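Local coordinates for protein prolyl endopeptidase (Myxococcus xanthus, PDB 2BKL) that probably hydrolyses oligopeptides on the carboxyl side of proline and, much less readily, of alanine, as a serine endopeptidase of the prolyl oligopeptidase family, at residues A61-T69 with V657-V665; K269-V277 with Y285-P293. All coordinates share one frame; numbering follows the deposited sequence.

Interaction 1: A61-T69 with V657-V665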
loop_
_atom_site.group_PDB
_atom_site.type_symbol
_atom_site.label_atom_id
_atom_site.label_comp_id
_atom_site.label_asym_id
_atom_site.label_seq_id
_atom_site.Cartn_x
_atom_site.Cartn_y
_atom_site.Cartn_z
ATOM N N ALA A 61 -8.162 -26.258 -3.740
ATOM C CA ALA A 61 -7.390 -26.896 -4.809
ATOM C C ALA A 61 -7.112 -25.863 -5.892
ATOM O O ALA A 61 -6.035 -25.838 -6.476
ATOM C CB ALA A 61 -8.119 -28.106 -5.399
ATOM N N ARG A 62 -8.092 -25.003 -6.164
ATOM C CA ARG A 62 -7.958 -24.048 -7.248
ATOM C C ARG A 62 -6.956 -22.945 -6.869
ATOM O O ARG A 62 -6.111 -22.550 -7.686
ATOM C CB ARG A 62 -9.327 -23.447 -7.601
ATOM C CG ARG A 62 -9.319 -22.473 -8.782
ATOM C CD ARG A 62 -8.693 -23.022 -10.074
ATOM N NE ARG A 62 -8.837 -22.074 -11.177
ATOM C CZ ARG A 62 -8.018 -22.013 -12.227
ATOM N NH1 ARG A 62 -6.995 -22.849 -12.344
ATOM N NH2 ARG A 62 -8.233 -21.102 -13.170
ATOM N N PHE A 63 -7.045 -22.464 -5.634
ATOM C CA PHE A 63 -6.106 -21.443 -5.159
ATOM C C PHE A 63 -4.684 -22.008 -5.076
ATOM O O PHE A 63 -3.720 -21.290 -5.299
ATOM C CB PHE A 63 -6.543 -20.840 -3.825
ATOM C CG PHE A 63 -7.756 -19.946 -3.909
ATOM C CD1 PHE A 63 -7.888 -19.017 -4.921
ATOM C CD2 PHE A 63 -8.754 -20.037 -2.967
ATOM C CE1 PHE A 63 -8.998 -18.167 -4.978
ATOM C CE2 PHE A 63 -9.880 -19.194 -3.030
ATOM C CZ PHE A 63 -9.989 -18.277 -4.044
ATOM N N LYS A 64 -4.534 -23.301 -4.801
ATOM C CA LYS A 64 -3.202 -23.902 -4.827
ATOM C C LYS A 64 -2.610 -23.883 -6.249
ATOM O O LYS A 64 -1.438 -23.574 -6.440
ATOM C CB LYS A 64 -3.245 -25.319 -4.242
ATOM C CG LYS A 64 -1.881 -25.842 -3.880
ATOM C CD LYS A 64 -1.972 -27.202 -3.202
ATOM C CE LYS A 64 -0.598 -27.867 -3.129
ATOM N NZ LYS A 64 -0.196 -28.395 -4.459
ATOM N N GLU A 65 -3.439 -24.159 -7.250
ATOM C CA GLU A 65 -3.040 -24.125 -8.645
ATOM C C GLU A 65 -2.665 -22.699 -9.084
ATOM O O GLU A 65 -1.776 -22.501 -9.920
ATOM C CB GLU A 65 -4.188 -24.707 -9.484
ATOM C CG GLU A 65 -4.066 -24.688 -10.986
ATOM C CD GLU A 65 -5.180 -25.488 -11.673
ATOM O OE1 GLU A 65 -6.321 -25.581 -11.115
ATOM O OE2 GLU A 65 -4.920 -26.022 -12.784
ATOM N N LEU A 66 -3.319 -21.703 -8.495
ATOM C CA LEU A 66 -3.163 -20.315 -8.931
ATOM C C LEU A 66 -2.108 -19.539 -8.167
ATOM O O LEU A 66 -1.421 -18.697 -8.747
ATOM C CB LEU A 66 -4.492 -19.566 -8.782
ATOM C CG LEU A 66 -5.601 -19.975 -9.743
ATOM C CD1 LEU A 66 -6.900 -19.348 -9.327
ATOM C CD2 LEU A 66 -5.217 -19.619 -11.179
ATOM N N PHE A 67 -1.993 -19.758 -6.861
ATOM C CA PHE A 67 -1.157 -18.883 -6.011
ATOM C C PHE A 67 0.317 -19.259 -5.999
ATOM O O PHE A 67 1.165 -18.417 -5.686
ATOM C CB PHE A 67 -1.652 -18.845 -4.559
ATOM C CG PHE A 67 -2.906 -18.065 -4.336
ATOM C CD1 PHE A 67 -3.671 -17.555 -5.380
ATOM C CD2 PHE A 67 -3.343 -17.883 -3.049
ATOM C CE1 PHE A 67 -4.837 -16.818 -5.106
ATOM C CE2 PHE A 67 -4.510 -17.173 -2.765
ATOM C CZ PHE A 67 -5.262 -16.655 -3.808
ATOM N N TYR A 68 0.642 -20.525 -6.255
ATOM C CA TYR A 68 2.052 -20.916 -6.389
ATOM C C TYR A 68 2.420 -20.681 -7.836
ATOM O O TYR A 68 1.829 -21.275 -8.732
ATOM C CB TYR A 68 2.257 -22.372 -5.998
ATOM C CG TYR A 68 2.161 -22.632 -4.508
ATOM C CD1 TYR A 68 3.196 -22.285 -3.652
ATOM C CD2 TYR A 68 1.025 -23.248 -3.950
ATOM C CE1 TYR A 68 3.113 -22.539 -2.278
ATOM C CE2 TYR A 68 0.919 -23.495 -2.605
ATOM C CZ TYR A 68 1.944 -23.137 -1.742
ATOM O OH TYR A 68 1.811 -23.377 -0.375
ATOM N N THR A 69 3.344 -19.758 -8.079
ATOM C CA THR A 69 3.735 -19.419 -9.440
ATOM C C THR A 69 5.247 -19.401 -9.590
ATOM O O THR A 69 5.999 -19.343 -8.604
ATOM C CB THR A 69 3.236 -18.022 -9.854
ATOM O OG1 THR A 69 3.968 -17.033 -9.135
ATOM C CG2 THR A 69 1.790 -17.797 -9.475
ATOM N N VAL A 657 2.565 -18.396 1.220
ATOM C CA VAL A 657 1.559 -18.716 0.223
ATOM C C VAL A 657 0.481 -19.623 0.787
ATOM O O VAL A 657 -0.719 -19.420 0.525
ATOM C CB VAL A 657 2.165 -19.355 -1.040
ATOM C CG1 VAL A 657 1.055 -19.729 -2.035
ATOM C CG2 VAL A 657 3.108 -18.390 -1.711
ATOM N N ALA A 658 0.877 -20.644 1.534
ATOM C CA ALA A 658 -0.134 -21.534 2.125
ATOM C C ALA A 658 -1.168 -20.806 2.970
ATOM O O ALA A 658 -2.354 -21.196 2.982
ATOM C CB ALA A 658 0.541 -22.637 2.964
ATOM N N LYS A 659 -0.738 -19.793 3.714
ATOM C CA LYS A 659 -1.666 -19.009 4.533
ATOM C C LYS A 659 -2.543 -18.091 3.694
ATOM O O LYS A 659 -3.722 -17.872 4.008
ATOM C CB LYS A 659 -0.904 -18.229 5.602
ATOM C CG LYS A 659 -0.222 -19.133 6.663
ATOM C CD LYS A 659 -1.120 -20.204 7.294
ATOM C CE LYS A 659 -0.384 -20.963 8.388
ATOM N NZ LYS A 659 0.832 -21.684 7.885
ATOM N N ALA A 660 -2.025 -17.581 2.596
ATOM C CA ALA A 660 -2.833 -16.811 1.645
ATOM C C ALA A 660 -3.932 -17.677 1.044
ATOM O O ALA A 660 -5.055 -17.208 0.878
ATOM C CB ALA A 660 -1.936 -16.210 0.566
ATOM N N ILE A 661 -3.618 -18.937 0.737
ATOM C CA ILE A 661 -4.621 -19.872 0.227
ATOM C C ILE A 661 -5.715 -20.004 1.267
ATOM O O ILE A 661 -6.896 -19.887 0.931
ATOM C CB ILE A 661 -4.004 -21.240 -0.129
ATOM C CG1 ILE A 661 -3.094 -21.101 -1.332
ATOM C CG2 ILE A 661 -5.107 -22.258 -0.434
ATOM C CD1 ILE A 661 -2.144 -22.275 -1.579
ATOM N N GLU A 662 -5.336 -20.266 2.530
ATOM C CA GLU A 662 -6.335 -20.430 3.596
ATOM C C GLU A 662 -7.205 -19.185 3.758
ATOM O O GLU A 662 -8.413 -19.287 3.975
ATOM C CB GLU A 662 -5.663 -20.804 4.918
ATOM C CG GLU A 662 -5.148 -22.229 4.956
ATOM C CD GLU A 662 -4.544 -22.578 6.300
ATOM O OE1 GLU A 662 -5.290 -22.554 7.301
ATOM O OE2 GLU A 662 -3.336 -22.876 6.382
ATOM N N SER A 663 -6.613 -18.000 3.620
ATOM C CA SER A 663 -7.371 -16.778 3.837
ATOM C C SER A 663 -8.380 -16.599 2.709
ATOM O O SER A 663 -9.520 -16.205 2.966
ATOM C CB SER A 663 -6.438 -15.570 3.922
ATOM O OG SER A 663 -5.679 -15.668 5.108
ATOM N N SER A 664 -7.984 -16.907 1.474
ATOM C CA SER A 664 -8.873 -16.773 0.340
ATOM C C SER A 664 -9.988 -17.800 0.407
ATOM O O SER A 664 -11.102 -17.473 0.056
ATOM C CB SER A 664 -8.105 -16.885 -0.989
ATOM O OG SER A 664 -7.283 -15.733 -1.160
ATOM N N VAL A 665 -9.688 -19.036 0.818
ATOM C CA VAL A 665 -10.718 -20.042 0.988
ATOM C C VAL A 665 -11.767 -19.514 1.992
ATOM O O VAL A 665 -12.970 -19.629 1.782
ATOM C CB VAL A 665 -10.143 -21.420 1.447
ATOM C CG1 VAL A 665 -11.267 -22.385 1.787
ATOM C CG2 VAL A 665 -9.212 -22.019 0.367
#
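The ring of Y68 lies over V657, whose methyl CG1 sits 3.5 Å from the ring centroid, almost on its normal: a CH-pi contact over the face. This packs helix 61-67 against helix 657-665 of the alpha/beta-hydrolase domain, the axes 9.5 Å apart and their directions at 138°. V657 turns CG1 anti to its own backbone N (chi1 178°), which brings that methyl over the centre of the ring, while I661 CD1 reaches Y68 CE2 at 3.5 Å. F67 enters as a knob into the hole formed by V657, A660, I661 and S664; A660, small enough to leave room for the ring, has its carbonyl at the ring edge, and I661 CG1 stands 3.7 Å from F67 CD2. At the polar end of Y68 the hydroxyl bonds to E92, whose carboxylate also receives the N-H of A658. A leucine at Y68 would probably leave V657 CG1 without its aromatic face and E92 without the phenol. F63 sets CG anti to its carbonyl carbon (chi1 -71°), which turns the ring to the next turn of the facing helix, where serine is small enough to leave it room: S664 CB lies over one face of the F63 ring, 3.8 Å from its centroid.

Interaction 2: K269-V277 with Y285-P293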
loop_
_atom_site.group_PDB
_atom_site.type_symbol
_atom_site.label_atom_id
_atom_site.label_comp_id
_atom_site.label_asym_id
_atom_site.label_seq_id
_atom_site.Cartn_x
_atom_site.Cartn_y
_atom_site.Cartn_z
ATOM N N LYS A 269 10.079 24.961 0.903
ATOM C CA LYS A 269 9.190 24.666 2.008
ATOM C C LYS A 269 7.799 24.584 1.408
ATOM O O LYS A 269 7.269 25.574 0.906
ATOM C CB LYS A 269 9.277 25.784 3.052
ATOM C CG LYS A 269 8.406 25.590 4.290
ATOM C CD LYS A 269 9.149 26.026 5.575
ATOM C CE LYS A 269 8.212 26.688 6.591
ATOM N NZ LYS A 269 8.899 26.993 7.890
ATOM N N GLY A 270 7.217 23.396 1.392
ATOM C CA GLY A 270 5.935 23.211 0.755
ATOM C C GLY A 270 4.784 23.753 1.584
ATOM O O GLY A 270 4.711 23.524 2.799
ATOM N N VAL A 271 3.908 24.484 0.908
ATOM C CA VAL A 271 2.692 25.032 1.486
ATOM C C VAL A 271 1.553 24.540 0.619
ATOM O O VAL A 271 1.264 25.093 -0.447
ATOM C CB VAL A 271 2.756 26.572 1.537
ATOM C CG1 VAL A 271 1.498 27.135 2.209
ATOM C CG2 VAL A 271 4.007 27.011 2.261
ATOM N N GLY A 272 0.982 23.415 1.020
ATOM C CA GLY A 272 -0.065 22.782 0.257
ATOM C C GLY A 272 0.423 22.221 -1.078
ATOM O O GLY A 272 -0.352 22.052 -2.024
ATOM N N ALA A 273 1.718 21.932 -1.148
ATOM C CA ALA A 273 2.335 21.359 -2.353
ATOM C C ALA A 273 3.436 20.366 -1.969
ATOM O O ALA A 273 4.075 20.513 -0.920
ATOM C CB ALA A 273 2.927 22.462 -3.233
ATOM N N LYS A 274 3.601 19.353 -2.813
ATOM C CA LYS A 274 4.635 18.351 -2.700
ATOM C C LYS A 274 5.670 18.514 -3.772
ATOM O O LYS A 274 5.377 19.015 -4.864
ATOM C CB LYS A 274 4.057 16.939 -2.813
ATOM C CG LYS A 274 3.150 16.584 -1.703
ATOM C CD LYS A 274 2.553 15.183 -1.902
ATOM C CE LYS A 274 1.474 15.219 -2.960
ATOM N NZ LYS A 274 0.804 13.912 -3.108
ATOM N N TYR A 275 6.866 18.029 -3.469
ATOM C CA TYR A 275 8.030 18.145 -4.331
ATOM C C TYR A 275 8.889 16.899 -4.195
ATOM O O TYR A 275 9.274 16.537 -3.084
ATOM C CB TYR A 275 8.889 19.353 -3.967
ATOM C CG TYR A 275 8.154 20.638 -3.922
ATOM C CD1 TYR A 275 7.395 20.995 -2.806
ATOM C CD2 TYR A 275 8.238 21.545 -4.977
ATOM C CE1 TYR A 275 6.705 22.223 -2.771
ATOM C CE2 TYR A 275 7.556 22.755 -4.949
ATOM C CZ TYR A 275 6.781 23.086 -3.839
ATOM O OH TYR A 275 6.097 24.286 -3.797
ATOM N N GLU A 276 9.223 16.268 -5.317
ATOM C CA GLU A 276 10.144 15.133 -5.370
ATOM C C GLU A 276 11.265 15.506 -6.318
ATOM O O GLU A 276 11.014 16.033 -7.399
ATOM C CB GLU A 276 9.408 13.910 -5.896
ATOM C CG GLU A 276 10.251 12.654 -5.982
ATOM C CD GLU A 276 9.540 11.524 -6.694
ATOM O OE1 GLU A 276 8.296 11.431 -6.616
ATOM O OE2 GLU A 276 10.224 10.714 -7.346
ATOM N N VAL A 277 12.509 15.237 -5.930
ATOM C CA VAL A 277 13.664 15.699 -6.679
ATOM C C VAL A 277 14.587 14.552 -7.082
ATOM O O VAL A 277 14.849 13.622 -6.287
ATOM C CB VAL A 277 14.501 16.708 -5.863
ATOM C CG1 VAL A 277 15.582 17.325 -6.740
ATOM C CG2 VAL A 277 13.625 17.733 -5.251
ATOM N N TYR A 285 15.814 17.754 -11.116
ATOM C CA TYR A 285 14.523 17.590 -11.773
ATOM C C TYR A 285 13.470 17.462 -10.684
ATOM O O TYR A 285 13.502 16.536 -9.906
ATOM C CB TYR A 285 14.539 16.385 -12.744
ATOM C CG TYR A 285 15.588 16.603 -13.811
ATOM C CD1 TYR A 285 16.903 16.205 -13.609
ATOM C CD2 TYR A 285 15.288 17.298 -14.973
ATOM C CE1 TYR A 285 17.893 16.488 -14.538
ATOM C CE2 TYR A 285 16.283 17.581 -15.932
ATOM C CZ TYR A 285 17.576 17.163 -15.700
ATOM O OH TYR A 285 18.552 17.465 -16.607
ATOM N N VAL A 286 12.567 18.423 -10.631
ATOM C CA VAL A 286 11.628 18.557 -9.527
ATOM C C VAL A 286 10.224 18.293 -10.040
ATOM O O VAL A 286 9.712 19.058 -10.860
ATOM C CB VAL A 286 11.685 19.966 -8.894
ATOM C CG1 VAL A 286 10.679 20.104 -7.770
ATOM C CG2 VAL A 286 13.068 20.281 -8.395
ATOM N N LEU A 287 9.613 17.233 -9.536
ATOM C CA LEU A 287 8.232 16.893 -9.835
ATOM C C LEU A 287 7.362 17.479 -8.753
ATOM O O LEU A 287 7.579 17.201 -7.566
ATOM C CB LEU A 287 8.059 15.364 -9.868
ATOM C CG LEU A 287 6.632 14.834 -9.967
ATOM C CD1 LEU A 287 5.948 15.202 -11.286
ATOM C CD2 LEU A 287 6.646 13.313 -9.742
ATOM N N THR A 288 6.375 18.286 -9.119
ATOM C CA THR A 288 5.579 19.000 -8.125
ATOM C C THR A 288 4.166 19.300 -8.559
ATOM O O THR A 288 3.874 19.415 -9.764
ATOM C CB THR A 288 6.325 20.309 -7.743
ATOM O OG1 THR A 288 5.603 21.012 -6.733
ATOM C CG2 THR A 288 6.396 21.261 -8.906
ATOM N N ASP A 289 3.280 19.428 -7.569
ATOM C CA ASP A 289 1.928 19.917 -7.791
ATOM C C ASP A 289 1.767 21.418 -7.487
ATOM O O ASP A 289 0.663 21.951 -7.536
ATOM C CB ASP A 289 0.853 19.054 -7.082
ATOM C CG ASP A 289 1.029 18.972 -5.626
ATOM O OD1 ASP A 289 1.778 19.805 -5.066
ATOM O OD2 ASP A 289 0.409 18.106 -4.938
ATOM N N GLU A 290 2.870 22.102 -7.213
ATOM C CA GLU A 290 2.808 23.545 -7.017
ATOM C C GLU A 290 2.282 24.233 -8.268
ATOM O O GLU A 290 2.885 24.113 -9.338
ATOM C CB GLU A 290 4.173 24.094 -6.631
ATOM C CG GLU A 290 4.110 25.527 -6.089
ATOM C CD GLU A 290 5.390 26.296 -6.319
ATOM O OE1 GLU A 290 6.414 25.992 -5.649
ATOM O OE2 GLU A 290 5.362 27.242 -7.145
ATOM N N GLY A 291 1.142 24.912 -8.125
ATOM C CA GLY A 291 0.468 25.553 -9.239
ATOM C C GLY A 291 0.094 24.611 -10.373
ATOM O O GLY A 291 -0.042 25.045 -11.505
ATOM N N ALA A 292 -0.134 23.334 -10.053
ATOM C CA ALA A 292 -0.375 22.311 -11.055
ATOM C C ALA A 292 -0.944 21.068 -10.367
ATOM O O ALA A 292 -0.224 20.163 -10.014
ATOM C CB ALA A 292 0.937 21.970 -11.782
ATOM N N PRO A 293 -2.242 21.039 -10.127
ATOM C CA PRO A 293 -2.890 19.903 -9.464
ATOM C C PRO A 293 -2.584 18.526 -10.064
ATOM O O PRO A 293 -2.461 17.588 -9.301
ATOM C CB PRO A 293 -4.375 20.231 -9.583
ATOM C CG PRO A 293 -4.405 21.732 -9.594
ATOM C CD PRO A 293 -3.184 22.137 -10.395
HETATM O O HOH W 1 -0.226 22.343 -4.752
#
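Strands 275-277 and 285-288 run antiparallel as the two arms of a beta hairpin in the propeller domain, with E276 and L287 as the hydrogen-bonded pair: E276 N gives to L287 O at 2.9 Å and L287 N returns a bond to E276 O. Y275 with T288 and V277 with V286 are non-hydrogen-bonded pairs whose side chains lie on the face opposite those of E276 and L287, and branched valines suit the extended backbone; V277 and V286 lie alongside, pointing the same way.

At the strand end, side chains join the pairing. T288 holds OG1 anti to its backbone N (chi1 -178°), a position from which the hydroxyl donates to K274 O at 2.7 Å and accepts from E290 N, closing an ST turn; D289 N adds a weak bond to K274 O. The threonine oxygen also lies over one face of the Y275 ring, toward its rim. D289 sends OD1 to the N-H of K274, met on the syn side at 2.9 Å but 30° out of the carboxylate plane. The amine of K274 remains 4.6 Å from D289 OD2 and bonds to the carbonyl of W249, a residue of the ligand pocket. A water sits between G272 O and D289 O, within hydrogen-bonding distance of each. E290, also salt-bridged to R307, stretches across to the phenol, its carboxylate turned 68° from the ring: Y275 OH donates to the anti lone pair of E290 OE1 at 2.5 Å.

Overall arrangement
From the N terminus the chain passes two short strands and helix 33-51 before helix 56-67, which supplies 61-69. It then runs through the propeller sheets, where interaction 2 forms, and on into the hydrolase domain, whose helix 657-674 returns in interaction 1. Interaction 1 therefore closes a loop of nearly 590 residues, tying the N-terminal segment, before the chain enters the propeller blades, to the last helix of the alpha/beta-hydrolase domain. Interaction 2 closes a short hairpin wholly within that span, so the two nest and do not cross; it holds the first two strands of one four-stranded blade (275-280, 283-288, 296-300, 311-314). Their centres are 42 Å apart, on opposite sides of the chain's centre.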